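Local coordinates for uncharacterized protein (Xanthomonas axonopodis pv. citri, PDB 3OV5), which is a VirB7 component of a type IV secretion system, probably at the outer membrane, whose globular domain is of the N0 type found in outer membrane transport proteins, at residues D12-M18 against D37-I41; M28-L34 against N75-P81. All blocks are in the same frame, centred on the assembly; numbering follows the deposited sequence. Where two conformers were deposited one is given.

Overall arrangement
Both contacts tie the 12-34 part of the chain to residues that come later, and their segments alternate along the sequence. Interaction 1 joins the start of helix 15-24 to an irregular loop through side-chain capping and a few backbone bonds; it buries 427 Å² and is partly buried, with Leu15 and Met18 inside. Interaction 2 is regular parallel strand pairing, 712 Å² with five backbone hydrogen bonds, and lies mainly at the surface, Leu77 and Val79 being its buried residues. The centres lie 14 Å apart, yet Tyr32 bridges them: its OH is 3.4 Å from Asp37 CA and 3.8 Å from Leu15 CD2. Helix 15-24 packs on the sheet through Leu15 on Tyr32 and Leu19 on Val79, consistent with an N0-like domain.

Interaction 1: residues D12-M18 against D37-I41; sequences DGTLKTM and DYTLI
Leu40, Asp37 and Leu15 bury the most surface where the loop 37-41 passes the beginning of helix 15-24. Thr14 is extended between Gly13 and the helical Leu15, and lies beside the extended Tyr38 and Thr39. A single bridge pairs Thr14 with Thr39 (CA-CA 4.2 Å): Leu15 N donates to Tyr38 O at 2.8 Å, and Leu40 N makes a weak bond to Gly13 O at 3.3 Å. Asp37, with chi1 t, turns its carboxylate onto the first helical turn. Asp37 OD1 accepts from Thr14 OG1 at 2.6 Å and Asp37 OD2 from Lys16 N at 2.8 Å. Thr14 (chi1 p) is the N-cap, its OG1 accepting from Thr17 N at 3.0 Å, so two side chains from different segments satisfy helix-start amides. Leu40, in the mt rotamer, brings CD2 to 4.0 Å from Met18 CE and CD1 to 3.5 Å from Asp12 O. Leu15 (tp) sets CD2 4.4 Å from Tyr38 CD2, at the ring edge. Beyond the pair, Leu15 packs on Leu59 and Tyr63 of helix 52-63 and on Tyr32 of strand 29-32.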
# COMPACT_ATOMS: atom_id res chain seq x y z
N ASP A 12 -10.72 -5.45 3.80
CA ASP A 12 -9.53 -5.60 2.98
C ASP A 12 -8.88 -6.94 3.30
O ASP A 12 -8.48 -7.23 4.44
CB ASP A 12 -8.51 -4.54 3.35
CG ASP A 12 -9.05 -3.15 3.31
OD1 ASP A 12 -8.82 -2.46 4.32
OD2 ASP A 12 -9.68 -2.74 2.30
N GLY A 13 -8.77 -7.77 2.29
CA GLY A 13 -8.09 -9.08 2.46
C GLY A 13 -6.68 -9.15 1.90
O GLY A 13 -5.88 -10.00 2.34
N THR A 14 -6.38 -8.31 0.91
CA THR A 14 -5.12 -8.44 0.22
C THR A 14 -4.46 -7.09 0.05
O THR A 14 -5.10 -6.03 0.18
CB THR A 14 -5.28 -9.08 -1.18
OG1 THR A 14 -5.84 -8.11 -2.08
CG2 THR A 14 -6.16 -10.33 -1.17
N LEU A 15 -3.18 -7.13 -0.31
CA LEU A 15 -2.40 -5.94 -0.56
C LEU A 15 -3.05 -5.09 -1.67
O LEU A 15 -3.27 -3.88 -1.49
CB LEU A 15 -0.98 -6.35 -0.96
CG LEU A 15 -0.04 -5.23 -1.34
CD1 LEU A 15 0.16 -4.22 -0.22
CD2 LEU A 15 1.31 -5.82 -1.78
N LYS A 16 -3.31 -5.70 -2.83
CA LYS A 16 -3.86 -4.95 -3.95
C LYS A 16 -5.24 -4.39 -3.60
O LYS A 16 -5.53 -3.26 -3.98
CB LYS A 16 -3.92 -5.83 -5.20
CG LYS A 16 -4.31 -5.04 -6.45
CD LYS A 16 -4.32 -5.93 -7.70
CE LYS A 16 -5.36 -7.00 -7.62
NZ LYS A 16 -5.42 -7.82 -8.88
N THR A 17 -6.08 -5.21 -2.98
CA THR A 17 -7.45 -4.74 -2.73
C THR A 17 -7.49 -3.66 -1.65
O THR A 17 -8.30 -2.72 -1.75
CB THR A 17 -8.40 -5.90 -2.48
OG1 THR A 17 -8.02 -6.65 -1.36
CG2 THR A 17 -8.55 -6.78 -3.74
N MET A 18 -6.63 -3.75 -0.63
CA MET A 18 -6.53 -2.67 0.33
C MET A 18 -6.11 -1.40 -0.38
O MET A 18 -6.68 -0.31 -0.16
CB MET A 18 -5.55 -3.00 1.45
CG MET A 18 -5.52 -1.92 2.52
SD MET A 18 -4.37 -2.26 3.85
CE MET A 18 -2.80 -2.02 2.97
N ASP A 37 -1.03 -10.76 -6.49
CA ASP A 37 -1.45 -10.14 -5.25
C ASP A 37 -0.88 -10.97 -4.09
O ASP A 37 -0.38 -12.09 -4.28
CB ASP A 37 -2.99 -10.08 -5.26
CG ASP A 37 -3.58 -9.09 -4.28
OD1 ASP A 37 -4.85 -9.00 -4.30
OD2 ASP A 37 -2.84 -8.42 -3.52
N TYR A 38 -0.97 -10.41 -2.90
CA TYR A 38 -0.49 -11.03 -1.66
C TYR A 38 -1.49 -10.78 -0.58
O TYR A 38 -2.11 -9.71 -0.51
CB TYR A 38 0.85 -10.42 -1.20
CG TYR A 38 1.94 -10.81 -2.12
CD1 TYR A 38 2.43 -12.13 -2.13
CD2 TYR A 38 2.47 -9.91 -3.03
CE1 TYR A 38 3.38 -12.54 -3.01
CE2 TYR A 38 3.47 -10.33 -3.90
CZ TYR A 38 3.90 -11.64 -3.88
OH TYR A 38 4.87 -12.06 -4.73
N THR A 39 -1.65 -11.74 0.32
CA THR A 39 -2.47 -11.50 1.48
C THR A 39 -1.83 -10.39 2.32
O THR A 39 -0.62 -10.16 2.27
CB THR A 39 -2.70 -12.77 2.27
OG1 THR A 39 -3.87 -12.57 3.07
CG2 THR A 39 -1.58 -13.07 3.15
N LEU A 40 -2.65 -9.72 3.12
CA LEU A 40 -2.14 -8.83 4.14
C LEU A 40 -1.51 -9.65 5.25
O LEU A 40 -2.15 -10.58 5.79
CB LEU A 40 -3.28 -7.97 4.71
CG LEU A 40 -3.95 -7.06 3.67
CD1 LEU A 40 -5.15 -6.32 4.27
CD2 LEU A 40 -2.98 -6.05 3.11
N ILE A 41 -0.30 -9.30 5.64
CA ILE A 41 0.35 -9.96 6.77
C ILE A 41 0.16 -9.15 8.04
O ILE A 41 -0.12 -7.95 7.99
CB ILE A 41 1.85 -10.26 6.48
CG1 ILE A 41 2.63 -8.99 6.13
CG2 ILE A 41 1.93 -11.24 5.34
CD1 ILE A 41 4.15 -9.25 6.16

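Interaction 2: residues M28-L34 against N75-P81; sequences MQLSYNL and NKLLVQP
Strands 29-32 and 76-81 run parallel, their axes 4.6 Å apart at closest approach and inclined by 10°. The register pairs Gln29 with Lys76, Leu30 with Leu77, Ser31 with Leu78 and Tyr32 with Val79. Across the pair Gln29 and Ser31 of 28-34 each donate and accept, while Asn33 only donates: Gln29 N to Asn75 O (2.7 Å), Leu77 N to Gln29 O (2.8 Å), Ser31 N to Leu77 O (2.9 Å), Val79 N to Ser31 O (2.9 Å), and finally Asn33 N to Val79 O (2.8 Å). On the other edge of 76-81, the backbones of Leu78 and Gln80 bond to Ser71 and Ser69 of strand 68-73. A water donates to Gln29 OE1 (3.2 Å) and accepts from Asn75 ND2 (3.1 Å). Tyr32 OH is satisfied by Ser36 O. On the face carrying Leu30, Tyr32, Leu77 and Val79, Leu30 (tp) places CD1 4.1 Å from Val79 CG2; just past the strand, Leu34 (mt) brings CD1 to 3.6 Å from Val79 CG1. This parallel pair joins edge strand 29-32 to central strand 76-81 of a mixed sheet, connected through helix 52-63. Helix 15-24 covers the Leu30 face, with Leu19 on Val79 and Leu15 on Tyr32.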
# COMPACT_ATOMS: atom_id res chain seq x y z
N MET A 28 -6.93 8.80 -6.13
CA MET A 28 -5.65 8.37 -6.71
C MET A 28 -5.83 7.14 -7.56
O MET A 28 -6.86 6.45 -7.43
CB MET A 28 -4.63 8.08 -5.60
CG MET A 28 -4.23 9.31 -4.81
SD MET A 28 -3.20 8.96 -3.39
CE MET A 28 -1.67 8.82 -4.22
N GLN A 29 -4.90 6.93 -8.50
CA GLN A 29 -4.69 5.74 -9.41
C GLN A 29 -3.89 4.71 -8.57
O GLN A 29 -2.94 5.13 -7.94
CB GLN A 29 -3.89 6.14 -10.72
CG GLN A 29 -3.51 4.95 -11.65
CD GLN A 29 -2.83 5.35 -12.98
OE1 GLN A 29 -2.52 6.53 -13.24
NE2 GLN A 29 -2.56 4.34 -13.81
N LEU A 30 -4.16 3.41 -8.70
CA LEU A 30 -3.26 2.37 -8.23
C LEU A 30 -2.56 1.75 -9.44
O LEU A 30 -3.23 1.27 -10.36
CB LEU A 30 -4.02 1.27 -7.49
CG LEU A 30 -3.20 0.04 -7.11
CD1 LEU A 30 -2.08 0.39 -6.15
CD2 LEU A 30 -4.10 -1.03 -6.48
N SER A 31 -1.22 1.73 -9.42
CA SER A 31 -0.43 0.97 -10.38
C SER A 31 0.22 -0.18 -9.64
O SER A 31 1.15 0.01 -8.86
CB SER A 31 0.63 1.86 -11.01
OG SER A 31 -0.01 2.87 -11.78
N TYR A 32 -0.35 -1.36 -9.83
CA TYR A 32 0.09 -2.55 -9.13
C TYR A 32 0.97 -3.36 -10.07
O TYR A 32 0.49 -4.09 -10.93
CB TYR A 32 -1.12 -3.36 -8.63
CG TYR A 32 -0.71 -4.48 -7.71
CD1 TYR A 32 -0.49 -4.23 -6.35
CD2 TYR A 32 -0.51 -5.76 -8.19
CE1 TYR A 32 -0.04 -5.25 -5.49
CE2 TYR A 32 -0.08 -6.79 -7.34
CZ TYR A 32 0.17 -6.52 -6.00
OH TYR A 32 0.62 -7.49 -5.15
N ASN A 33 2.28 -3.20 -9.94
CA ASN A 33 3.24 -3.71 -10.92
C ASN A 33 3.97 -4.97 -10.44
O ASN A 33 5.18 -5.13 -10.65
CB ASN A 33 4.24 -2.61 -11.29
CG ASN A 33 3.63 -1.45 -12.03
OD1 ASN A 33 2.43 -1.39 -12.27
ND2 ASN A 33 4.49 -0.51 -12.40
N LEU A 34 3.21 -5.87 -9.82
CA LEU A 34 3.70 -7.17 -9.39
C LEU A 34 2.90 -8.26 -10.07
O LEU A 34 1.73 -8.05 -10.43
CB LEU A 34 3.59 -7.33 -7.88
CG LEU A 34 4.30 -6.27 -7.03
CD1 LEU A 34 4.01 -6.52 -5.56
CD2 LEU A 34 5.82 -6.32 -7.27
N ASN A 75 -0.69 11.39 -8.53
CA ASN A 75 -1.97 10.85 -8.11
C ASN A 75 -1.91 9.32 -7.99
O ASN A 75 -2.97 8.70 -7.98
CB ASN A 75 -3.11 11.29 -9.06
CG ASN A 75 -2.97 10.69 -10.46
OD1 ASN A 75 -1.86 10.57 -10.99
ND2 ASN A 75 -4.09 10.32 -11.05
N LYS A 76 -0.70 8.71 -7.91
CA LYS A 76 -0.66 7.24 -7.92
C LYS A 76 -0.11 6.64 -6.66
O LYS A 76 0.88 7.14 -6.11
CB LYS A 76 0.24 6.70 -9.06
CG LYS A 76 -0.22 7.00 -10.47
CD LYS A 76 0.94 7.22 -11.40
CE LYS A 76 0.46 7.72 -12.74
NZ LYS A 76 1.59 8.32 -13.40
N LEU A 77 -0.70 5.53 -6.25
CA LEU A 77 -0.04 4.59 -5.38
C LEU A 77 0.64 3.57 -6.29
O LEU A 77 -0.00 2.96 -7.13
CB LEU A 77 -1.06 3.93 -4.46
CG LEU A 77 -1.67 4.89 -3.43
CD1 LEU A 77 -2.86 4.26 -2.74
CD2 LEU A 77 -0.65 5.23 -2.38
N LEU A 78 1.95 3.45 -6.15
CA LEU A 78 2.79 2.67 -7.04
C LEU A 78 3.41 1.51 -6.27
O LEU A 78 4.13 1.72 -5.29
CB LEU A 78 3.91 3.55 -7.62
CG LEU A 78 4.91 2.86 -8.53
CD1 LEU A 78 4.27 2.21 -9.76
CD2 LEU A 78 5.94 3.88 -8.96
N VAL A 79 3.10 0.28 -6.70
CA VAL A 79 3.63 -0.94 -6.10
C VAL A 79 4.50 -1.60 -7.15
O VAL A 79 4.01 -1.88 -8.24
CB VAL A 79 2.50 -1.89 -5.67
CG1 VAL A 79 3.11 -3.09 -4.97
CG2 VAL A 79 1.48 -1.18 -4.77
N GLN A 80 5.78 -1.84 -6.85
CA GLN A 80 6.68 -2.31 -7.89
C GLN A 80 7.84 -3.03 -7.23
O GLN A 80 8.10 -2.86 -6.03
CB GLN A 80 7.20 -1.13 -8.72
CG GLN A 80 8.00 -0.16 -7.86
CD GLN A 80 8.55 1.02 -8.60
OE1 GLN A 80 8.92 0.95 -9.78
NE2 GLN A 80 8.70 2.11 -7.87
N PRO A 81 8.61 -3.80 -8.00
CA PRO A 81 9.89 -4.26 -7.48
C PRO A 81 10.73 -3.07 -7.07
O PRO A 81 10.73 -2.04 -7.76
CB PRO A 81 10.50 -4.99 -8.68
CG PRO A 81 9.32 -5.39 -9.53
CD PRO A 81 8.41 -4.19 -9.42
O HOH W 1 -3.70 9.44 -13.96